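Local structure of fibronectin-binding protein BBK32 (Borrelia burgdorferi, 6N1L) at residues T86-V91 / H97-L102; Y18-A23 / K141-I146; I24-K29 / F73-N78. The protein binds the complement protease C1r and inhibits the classical pathway of complement, probably through that binding, and also binds fibronectin. All coordinates share one frame; numbering follows the deposited sequence.

Overall arrangement
The contacts run along one antiparallel helical bundle from middle to end. Measured from contact centre to chain centre, contact 3 lies about 4 Å out and is buried, contact 2 about 13 Å and contact 1 about 20 Å; the last two are partly buried and lie on the same side of that centre. Helix 9-44 serves contacts 2 and 3, helix 66-87 contacts 1 and 3. The chemistry shifts with place: methyl-rich packing with threonine hydroxyls turned back onto their own helices in contact 3, valines with an amide and a carboxylate modelled very close together in contact 2, and alanines under a lysine stem at the hairpin of contact 1. Contact 2 touches both others, which do not meet.

Contact 1: T86-V91 / H97-L102; sequences TAANFV and HAKRKL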
loop_
_atom_site.group_PDB
_atom_site.type_symbol
_atom_site.label_atom_id
_atom_site.label_comp_id
_atom_site.label_asym_id
_atom_site.label_seq_id
_atom_site.Cartn_x
_atom_site.Cartn_y
_atom_site.Cartn_z
ATOM N N THR A 86 7.129 -17.317 -4.705
ATOM C CA THR A 86 6.239 -18.436 -4.991
ATOM C C THR A 86 5.901 -18.502 -6.473
ATOM O O THR A 86 5.924 -19.583 -7.080
ATOM C CB THR A 86 4.969 -18.320 -4.154
ATOM O OG1 THR A 86 5.320 -18.277 -2.770
ATOM C CG2 THR A 86 4.059 -19.528 -4.387
ATOM N N ALA A 87 5.615 -17.354 -7.090
ATOM C CA ALA A 87 5.264 -17.354 -8.506
ATOM C C ALA A 87 6.428 -17.734 -9.412
ATOM O O ALA A 87 6.200 -18.033 -10.592
ATOM C CB ALA A 87 4.726 -15.984 -8.926
ATOM N N ALA A 88 7.667 -17.700 -8.917
ATOM C CA ALA A 88 8.780 -18.108 -9.764
ATOM C C ALA A 88 8.718 -19.590 -10.117
ATOM O O ALA A 88 9.455 -20.016 -11.012
ATOM C CB ALA A 88 10.118 -17.796 -9.092
ATOM N N ASN A 89 7.861 -20.364 -9.443
ATOM C CA ASN A 89 7.610 -21.764 -9.775
ATOM C C ASN A 89 6.576 -21.933 -10.887
ATOM O O ASN A 89 6.396 -23.056 -11.384
ATOM C CB ASN A 89 7.153 -22.528 -8.519
ATOM C CG ASN A 89 8.233 -22.588 -7.445
ATOM O OD1 ASN A 89 9.224 -23.309 -7.577
ATOM N ND2 ASN A 89 8.046 -21.821 -6.380
ATOM N N PHE A 90 5.894 -20.862 -11.291
ATOM C CA PHE A 90 4.883 -20.962 -12.339
ATOM C C PHE A 90 5.531 -21.265 -13.688
ATOM O O PHE A 90 6.602 -20.741 -14.020
ATOM C CB PHE A 90 4.071 -19.662 -12.428
ATOM C CG PHE A 90 3.169 -19.404 -11.232
ATOM C CD1 PHE A 90 2.853 -20.413 -10.338
ATOM C CD2 PHE A 90 2.642 -18.125 -11.010
ATOM C CE1 PHE A 90 2.028 -20.168 -9.252
ATOM C CE2 PHE A 90 1.818 -17.881 -9.929
ATOM C CZ PHE A 90 1.511 -18.901 -9.049
ATOM N N VAL A 91 4.873 -22.116 -14.488
ATOM C CA VAL A 91 5.423 -22.549 -15.754
ATOM C C VAL A 91 4.520 -22.278 -16.955
ATOM O O VAL A 91 5.018 -22.255 -18.091
ATOM C CB VAL A 91 5.793 -24.050 -15.719
ATOM C CG1 VAL A 91 6.893 -24.294 -14.703
ATOM C CG2 VAL A 91 4.566 -24.882 -15.403
ATOM N N HIS A 97 2.802 -14.752 -16.754
ATOM C CA HIS A 97 2.494 -13.338 -16.922
ATOM C C HIS A 97 2.178 -12.684 -15.579
ATOM O O HIS A 97 2.605 -11.552 -15.319
ATOM C CB HIS A 97 1.326 -13.162 -17.888
ATOM C CG HIS A 97 0.958 -11.732 -18.126
ATOM N ND1 HIS A 97 -0.342 -11.278 -18.075
ATOM C CD2 HIS A 97 1.726 -10.651 -18.406
ATOM C CE1 HIS A 97 -0.362 -9.980 -18.316
ATOM N NE2 HIS A 97 0.880 -9.576 -18.521
ATOM N N ALA A 98 1.414 -13.370 -14.730
ATOM C CA ALA A 98 1.190 -12.875 -13.373
ATOM C C ALA A 98 2.509 -12.686 -12.635
ATOM O O ALA A 98 2.712 -11.671 -11.958
ATOM C CB ALA A 98 0.282 -13.832 -12.608
ATOM N N LYS A 99 3.420 -13.654 -12.740
ATOM C CA LYS A 99 4.723 -13.492 -12.098
ATOM C C LYS A 99 5.444 -12.247 -12.610
ATOM O O LYS A 99 6.077 -11.516 -11.835
ATOM C CB LYS A 99 5.569 -14.750 -12.320
ATOM C CG LYS A 99 6.920 -14.756 -11.617
ATOM C CD LYS A 99 8.021 -14.215 -12.514
ATOM C CE LYS A 99 9.394 -14.595 -11.990
ATOM N NZ LYS A 99 10.463 -14.141 -12.924
ATOM N N ARG A 100 5.374 -11.988 -13.918
ATOM C CA ARG A 100 6.054 -10.816 -14.449
ATOM C C ARG A 100 5.453 -9.524 -13.900
ATOM O O ARG A 100 6.184 -8.576 -13.589
ATOM C CB ARG A 100 6.010 -10.843 -15.978
ATOM C CG ARG A 100 6.877 -11.957 -16.555
ATOM C CD ARG A 100 6.984 -11.848 -18.085
ATOM N NE ARG A 100 5.725 -12.200 -18.739
ATOM C CZ ARG A 100 5.388 -13.433 -19.100
ATOM N NH1 ARG A 100 6.215 -14.447 -18.874
ATOM N NH2 ARG A 100 4.219 -13.656 -19.688
ATOM N N LYS A 101 4.129 -9.469 -13.767
ATOM C CA LYS A 101 3.512 -8.267 -13.210
ATOM C C LYS A 101 3.921 -8.066 -11.755
ATOM O O LYS A 101 4.187 -6.941 -11.328
ATOM C CB LYS A 101 1.992 -8.355 -13.324
ATOM C CG LYS A 101 1.468 -8.334 -14.757
ATOM C CD LYS A 101 -0.051 -8.492 -14.797
ATOM C CE LYS A 101 -0.765 -7.318 -14.134
ATOM N NZ LYS A 101 -0.331 -5.996 -14.690
ATOM N N LEU A 102 3.982 -9.154 -10.987
ATOM C CA LEU A 102 4.355 -9.058 -9.581
ATOM C C LEU A 102 5.789 -8.565 -9.412
ATOM O O LEU A 102 6.076 -7.778 -8.507
ATOM C CB LEU A 102 4.159 -10.423 -8.910
ATOM C CG LEU A 102 2.718 -10.894 -8.737
ATOM C CD1 LEU A 102 2.689 -12.340 -8.319
ATOM C CD2 LEU A 102 1.997 -10.062 -7.676
#
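Ala-87 and Lys-99 meet near the hairpin between helices 66-87 and 93-117. The methyl CB of Ala-87 rests on the first two carbons of the lysine, 3.7 Å from Lys-99 CG and just as near to Lys-99 CB. The same CG also lies 3.5 Å from the carbonyl oxygen Ala-87 O, so one side of this methylene faces both the methyl group and the peptide oxygen. The first torsion explains the fit: CG stands anti to the lysine's backbone N (chi1 -176°). A sharp bend follows at chi2 (-92°), which swings the rest of the chain past Ala-88, whose CB is 4.4 Å from Lys-99 CE. The ammonium group ends in a salt bridge with Glu-103, one turn further along the same helix; the lysine thus offers its stem to the neighbouring helix and its charge to its own.

The setting is an antiparallel helical hairpin, and small residues at its closed end let the backbones come close, with the CA atoms of Ala-87 and Lys-99 only 5.3 Å apart. Deeper in the hairpin Leu-102 CD1 extends the apolar strip, 4.2 Å from Ala-87 CB.

The connecting chain has its own organisation. A type I turn from Ala-87 to Phe-90 is closed by a bond of 2.9 Å from Phe-90 N to Ala-87 O, the same oxygen that touches the lysine stem. Phe-90 turns its ring back so that Ala-87 CA lies over one face, near the rim, while Tyr-12, Leu-13 and Val-16 of helix 9-44 also pack against the ring. Within the turn, Asn-89 doubles back on Thr-86 O, which receives both its backbone N and, at 3.2 Å, its ND2, the two donors arriving from the same face of the carbonyl.

Contact 2: Y18-A23 / K141-I146; sequences YNVDSA and KEVQGI
The methyl CG1 of Val-20 presses head-on against the stem of Gln-144, between two helix segments, 18-23 and 141-146, whose axes pass 10.0 Å apart at 159°, nearly antiparallel. The apolar part of the contact belongs to the two valines and the glutamine stem. Val-20 CG1 touches both Gln-144 CG and Gln-144 CD, each at 3.6 Å, so the methyl abuts the far end of the stem, where it passes into the amide. The second methyl, Val-20 CG2, turns to the other side and meets Val-143 CG1 at 4.2 Å; Leu-102 and Leu-140 add further apolar cover to Val-20.

The polar part lies on the outer margin. A bend at chi2 of Gln-144 (-71°) directs the amide to helix 9-44, where NE2 donates to the backbone oxygen of Lys-17. A second bond, to Asp-21 one turn further on, is doubtful in detail, because the modelled separation of 2.4 Å between Gln-144 NE2 and Asp-21 OD1 is too short. Amide and carboxylate planes stand 78° apart, so the two groups face each other nearly crosswise.

Apolar valines inside and polar groups at the outer edge are usual for neighbouring antiparallel helices of a four-helix bundle, here its first long helix, 9-44, and its last, 122-147.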
loop_
_atom_site.group_PDB
_atom_site.type_symbol
_atom_site.label_atom_id
_atom_site.label_comp_id
_atom_site.label_asym_id
_atom_site.label_seq_id
_atom_site.Cartn_x
_atom_site.Cartn_y
_atom_site.Cartn_z
ATOM N N TYR A 18 -3.165 -15.798 -1.716
ATOM C CA TYR A 18 -3.253 -15.295 -0.350
ATOM C C TYR A 18 -2.406 -14.042 -0.169
ATOM O O TYR A 18 -2.851 -13.053 0.432
ATOM C CB TYR A 18 -2.814 -16.363 0.650
ATOM C CG TYR A 18 -2.654 -15.790 2.037
ATOM C CD1 TYR A 18 -3.768 -15.545 2.834
ATOM C CD2 TYR A 18 -1.399 -15.473 2.546
ATOM C CE1 TYR A 18 -3.639 -15.003 4.100
ATOM C CE2 TYR A 18 -1.260 -14.930 3.817
ATOM C CZ TYR A 18 -2.383 -14.701 4.588
ATOM O OH TYR A 18 -2.253 -14.160 5.853
ATOM N N ASN A 19 -1.168 -14.074 -0.663
ATOM C CA ASN A 19 -0.273 -12.950 -0.418
ATOM C C ASN A 19 -0.662 -11.729 -1.242
ATOM O O ASN A 19 -0.501 -10.595 -0.772
ATOM C CB ASN A 19 1.173 -13.366 -0.680
ATOM C CG ASN A 19 1.744 -14.207 0.450
ATOM O OD1 ASN A 19 2.287 -13.676 1.420
ATOM N ND2 ASN A 19 1.611 -15.529 0.337
ATOM N N VAL A 20 -1.189 -11.932 -2.454
ATOM C CA VAL A 20 -1.675 -10.802 -3.239
ATOM C C VAL A 20 -2.893 -10.173 -2.565
ATOM O O VAL A 20 -3.005 -8.940 -2.464
ATOM C CB VAL A 20 -1.977 -11.247 -4.681
ATOM C CG1 VAL A 20 -2.673 -10.135 -5.446
ATOM C CG2 VAL A 20 -0.679 -11.640 -5.382
ATOM N N ASP A 21 -3.809 -11.006 -2.068
ATOM C CA ASP A 21 -4.967 -10.481 -1.344
ATOM C C ASP A 21 -4.537 -9.678 -0.130
ATOM O O ASP A 21 -5.088 -8.604 0.144
ATOM C CB ASP A 21 -5.887 -11.622 -0.907
ATOM C CG ASP A 21 -6.952 -11.958 -1.939
ATOM O OD1 ASP A 21 -7.027 -11.269 -2.985
ATOM O OD2 ASP A 21 -7.713 -12.926 -1.703
ATOM N N SER A 22 -3.555 -10.187 0.621
ATOM C CA SER A 22 -3.048 -9.453 1.773
ATOM C C SER A 22 -2.388 -8.150 1.352
ATOM O O SER A 22 -2.469 -7.150 2.070
ATOM C CB SER A 22 -2.061 -10.311 2.555
ATOM O OG SER A 22 -2.660 -11.531 2.962
ATOM N N ALA A 23 -1.707 -8.141 0.207
ATOM C CA ALA A 23 -1.091 -6.900 -0.257
ATOM C C ALA A 23 -2.156 -5.881 -0.626
ATOM O O ALA A 23 -2.005 -4.680 -0.337
ATOM C CB ALA A 23 -0.176 -7.180 -1.455
ATOM N N LYS A 141 -5.253 -6.530 -8.524
ATOM C CA LYS A 141 -6.552 -7.132 -8.805
ATOM C C LYS A 141 -6.541 -7.852 -10.150
ATOM O O LYS A 141 -7.152 -8.918 -10.295
ATOM C CB LYS A 141 -7.644 -6.059 -8.769
ATOM C CG LYS A 141 -8.045 -5.643 -7.357
ATOM C CD LYS A 141 -8.850 -4.343 -7.366
ATOM C CE LYS A 141 -9.083 -3.820 -5.961
ATOM N NZ LYS A 141 -10.052 -4.659 -5.198
ATOM N N GLU A 142 -5.855 -7.279 -11.143
ATOM C CA GLU A 142 -5.660 -7.973 -12.416
ATOM C C GLU A 142 -4.915 -9.287 -12.221
ATOM O O GLU A 142 -5.280 -10.311 -12.815
ATOM C CB GLU A 142 -4.901 -7.076 -13.385
ATOM C CG GLU A 142 -5.799 -6.152 -14.177
ATOM C CD GLU A 142 -5.177 -4.794 -14.439
ATOM O OE1 GLU A 142 -3.979 -4.731 -14.803
ATOM O OE2 GLU A 142 -5.898 -3.782 -14.284
ATOM N N VAL A 143 -3.856 -9.272 -11.404
ATOM C CA VAL A 143 -3.092 -10.487 -11.133
ATOM C C VAL A 143 -4.007 -11.580 -10.609
ATOM O O VAL A 143 -3.935 -12.738 -11.044
ATOM C CB VAL A 143 -1.947 -10.188 -10.144
ATOM C CG1 VAL A 143 -1.470 -11.471 -9.473
ATOM C CG2 VAL A 143 -0.806 -9.468 -10.846
ATOM N N GLN A 144 -4.890 -11.227 -9.672
ATOM C CA GLN A 144 -5.809 -12.207 -9.112
ATOM C C GLN A 144 -6.690 -12.828 -10.184
ATOM O O GLN A 144 -6.981 -14.027 -10.125
ATOM C CB GLN A 144 -6.663 -11.560 -8.022
ATOM C CG GLN A 144 -5.890 -11.204 -6.758
ATOM C CD GLN A 144 -5.461 -12.429 -5.952
ATOM O OE1 GLN A 144 -4.881 -13.381 -6.487
ATOM N NE2 GLN A 144 -5.744 -12.407 -4.658
ATOM N N GLY A 145 -7.107 -12.043 -11.175
ATOM C CA GLY A 145 -7.923 -12.601 -12.243
ATOM C C GLY A 145 -7.138 -13.492 -13.179
ATOM O O GLY A 145 -7.659 -14.492 -13.686
ATOM N N ILE A 146 -5.871 -13.143 -13.432
ATOM C CA ILE A 146 -5.037 -13.874 -14.378
ATOM C C ILE A 146 -4.793 -15.308 -13.924
ATOM O O ILE A 146 -4.611 -16.206 -14.756
ATOM C CB ILE A 146 -3.720 -13.099 -14.597
ATOM C CG1 ILE A 146 -3.982 -11.858 -15.452
ATOM C CG2 ILE A 146 -2.651 -13.974 -15.238
ATOM C CD1 ILE A 146 -2.755 -11.012 -15.712
#

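Contact 3: I24-K29 / F73-N78; sequences IQTITK and FKTLLN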
loop_
_atom_site.group_PDB
_atom_site.type_symbol
_atom_site.label_atom_id
_atom_site.label_comp_id
_atom_site.label_asym_id
_atom_site.label_seq_id
_atom_site.Cartn_x
_atom_site.Cartn_y
_atom_site.Cartn_z
ATOM N N ILE A 24 -3.247 -6.342 -1.239
ATOM C CA ILE A 24 -4.349 -5.461 -1.603
ATOM C C ILE A 24 -4.939 -4.833 -0.349
ATOM O O ILE A 24 -5.162 -3.615 -0.285
ATOM C CB ILE A 24 -5.415 -6.231 -2.401
ATOM C CG1 ILE A 24 -4.881 -6.603 -3.788
ATOM C CG2 ILE A 24 -6.698 -5.404 -2.543
ATOM C CD1 ILE A 24 -5.854 -7.450 -4.607
ATOM N N GLN A 25 -5.185 -5.664 0.666
ATOM C CA GLN A 25 -5.689 -5.169 1.946
ATOM C C GLN A 25 -4.753 -4.137 2.564
ATOM O O GLN A 25 -5.213 -3.156 3.167
ATOM C CB GLN A 25 -5.884 -6.340 2.919
ATOM C CG GLN A 25 -6.914 -7.370 2.485
ATOM C CD GLN A 25 -8.336 -6.841 2.512
ATOM O OE1 GLN A 25 -8.753 -6.082 1.631
ATOM N NE2 GLN A 25 -9.092 -7.238 3.534
ATOM N N THR A 26 -3.438 -4.371 2.479
ATOM C CA THR A 26 -2.471 -3.446 3.052
ATOM C C THR A 26 -2.509 -2.099 2.341
ATOM O O THR A 26 -2.431 -1.052 2.991
ATOM C CB THR A 26 -1.069 -4.047 3.003
ATOM O OG1 THR A 26 -1.084 -5.344 3.632
ATOM C CG2 THR A 26 -0.062 -3.154 3.696
ATOM N N ILE A 27 -2.594 -2.106 1.008
ATOM C CA ILE A 27 -2.738 -0.846 0.285
ATOM C C ILE A 27 -3.988 -0.112 0.745
ATOM O O ILE A 27 -3.963 1.100 0.967
ATOM C CB ILE A 27 -2.754 -1.090 -1.233
ATOM C CG1 ILE A 27 -1.364 -1.552 -1.660
ATOM C CG2 ILE A 27 -3.161 0.210 -1.948
ATOM C CD1 ILE A 27 -1.245 -1.950 -3.151
ATOM N N THR A 28 -5.102 -0.828 0.899
ATOM C CA THR A 28 -6.326 -0.162 1.333
ATOM C C THR A 28 -6.133 0.451 2.714
ATOM O O THR A 28 -6.587 1.574 2.971
ATOM C CB THR A 28 -7.500 -1.147 1.319
ATOM O OG1 THR A 28 -7.666 -1.681 -0.007
ATOM C CG2 THR A 28 -8.790 -0.466 1.727
ATOM N N LYS A 29 -5.407 -0.247 3.593
ATOM C CA LYS A 29 -5.108 0.286 4.921
ATOM C C LYS A 29 -4.296 1.576 4.832
ATOM O O LYS A 29 -4.586 2.555 5.541
ATOM C CB LYS A 29 -4.358 -0.763 5.741
ATOM C CG LYS A 29 -4.032 -0.333 7.164
ATOM C CD LYS A 29 -3.118 -1.360 7.821
ATOM C CE LYS A 29 -2.783 -0.970 9.254
ATOM N NZ LYS A 29 -1.799 -1.916 9.860
ATOM N N PHE A 73 4.413 -0.099 4.601
ATOM C CA PHE A 73 5.076 -0.370 3.321
ATOM C C PHE A 73 5.964 -1.606 3.408
ATOM O O PHE A 73 6.071 -2.366 2.439
ATOM C CB PHE A 73 5.877 0.839 2.838
ATOM C CG PHE A 73 5.150 1.646 1.795
ATOM C CD1 PHE A 73 4.267 2.644 2.170
ATOM C CD2 PHE A 73 5.305 1.371 0.444
ATOM C CE1 PHE A 73 3.562 3.372 1.206
ATOM C CE2 PHE A 73 4.610 2.084 -0.513
ATOM C CZ PHE A 73 3.742 3.098 -0.137
ATOM N N LYS A 74 6.597 -1.842 4.555
ATOM C CA LYS A 74 7.360 -3.086 4.680
ATOM C C LYS A 74 6.441 -4.295 4.646
ATOM O O LYS A 74 6.776 -5.314 4.026
ATOM C CB LYS A 74 8.216 -3.074 5.946
ATOM C CG LYS A 74 9.517 -2.289 5.760
ATOM C CD LYS A 74 10.141 -2.551 4.373
ATOM C CE LYS A 74 11.475 -1.822 4.187
ATOM N NZ LYS A 74 12.169 -2.147 2.887
ATOM N N THR A 75 5.271 -4.202 5.285
ATOM C CA THR A 75 4.288 -5.276 5.201
ATOM C C THR A 75 3.881 -5.517 3.746
ATOM O O THR A 75 3.840 -6.661 3.275
ATOM C CB THR A 75 3.060 -4.942 6.044
ATOM O OG1 THR A 75 3.417 -4.881 7.436
ATOM C CG2 THR A 75 1.970 -5.973 5.841
ATOM N N LEU A 76 3.603 -4.432 3.016
ATOM C CA LEU A 76 3.241 -4.553 1.601
ATOM C C LEU A 76 4.362 -5.205 0.791
ATOM O O LEU A 76 4.114 -6.133 0.009
ATOM C CB LEU A 76 2.895 -3.173 1.039
ATOM C CG LEU A 76 2.655 -3.060 -0.474
ATOM C CD1 LEU A 76 1.522 -3.971 -0.921
ATOM C CD2 LEU A 76 2.314 -1.612 -0.801
ATOM N N LEU A 77 5.594 -4.712 0.935
ATOM C CA LEU A 77 6.724 -5.294 0.219
ATOM C C LEU A 77 6.866 -6.780 0.529
ATOM O O LEU A 77 7.032 -7.612 -0.378
ATOM C CB LEU A 77 8.009 -4.549 0.572
ATOM C CG LEU A 77 9.285 -4.957 -0.162
ATOM C CD1 LEU A 77 9.103 -4.899 -1.697
ATOM C CD2 LEU A 77 10.477 -4.116 0.291
ATOM N N ASN A 78 6.803 -7.134 1.814
ATOM C CA ASN A 78 6.987 -8.534 2.188
ATOM C C ASN A 78 5.937 -9.432 1.544
ATOM O O ASN A 78 6.267 -10.518 1.052
ATOM C CB ASN A 78 6.965 -8.680 3.711
ATOM C CG ASN A 78 8.214 -8.121 4.365
ATOM O OD1 ASN A 78 9.217 -7.876 3.700
ATOM N ND2 ASN A 78 8.164 -7.935 5.691
#
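Ile-27 and Leu-76 supply the hydrophobic part of this contact. Ile-27 CG1 sits in the fork of the leucine, 3.8 Å from Leu-76 CD1 and equally far from Leu-76 CD2, and the terminal methyl Ile-27 CD1 follows at 4.1 Å from Leu-76 CD1. The leucine fork faces the isoleucine because its CG is anti to the backbone N (chi1 173°), and the two side chains pass at a slant instead of abutting end to end.

Two threonines make the second part, and neither spends its hydroxyl on the other helix. Thr-26 holds OG1 beside its own backbone N (chi1 -54°), where it is hydrogen-bonded to the oxygen of Ser-22; Thr-75 likewise pairs its OG1 with the oxygen of Lys-71. Their methyl groups are thereby presented across the gap. Thr-26 CG2 lies over the backbone of the opposing helix, 3.9 Å from Leu-76 N and 4.0 Å from Leu-76 CB, while Thr-75 CG2 approaches Thr-26 OG1 to 3.8 Å. This is a compact example of how threonine joins a buried interface: the polar atom is satisfied within its helix and the methyl group does the packing. The small threonine suits the closeness of the backbones, with Thr-26 CA 6.0 Å from Leu-76 CA; the axes of segments 24-29 and 73-78 pass 9.2 Å apart at 161°.

Around this antiparallel pair the other two long helices complete the bundle. Leu-76 also meets Ile-109 of helix 93-117, Ile-27 meets Leu-140 of helix 122-147, and Phe-73 packs against Leu-112 and Ile-113 of the former and Ile-133 of the latter.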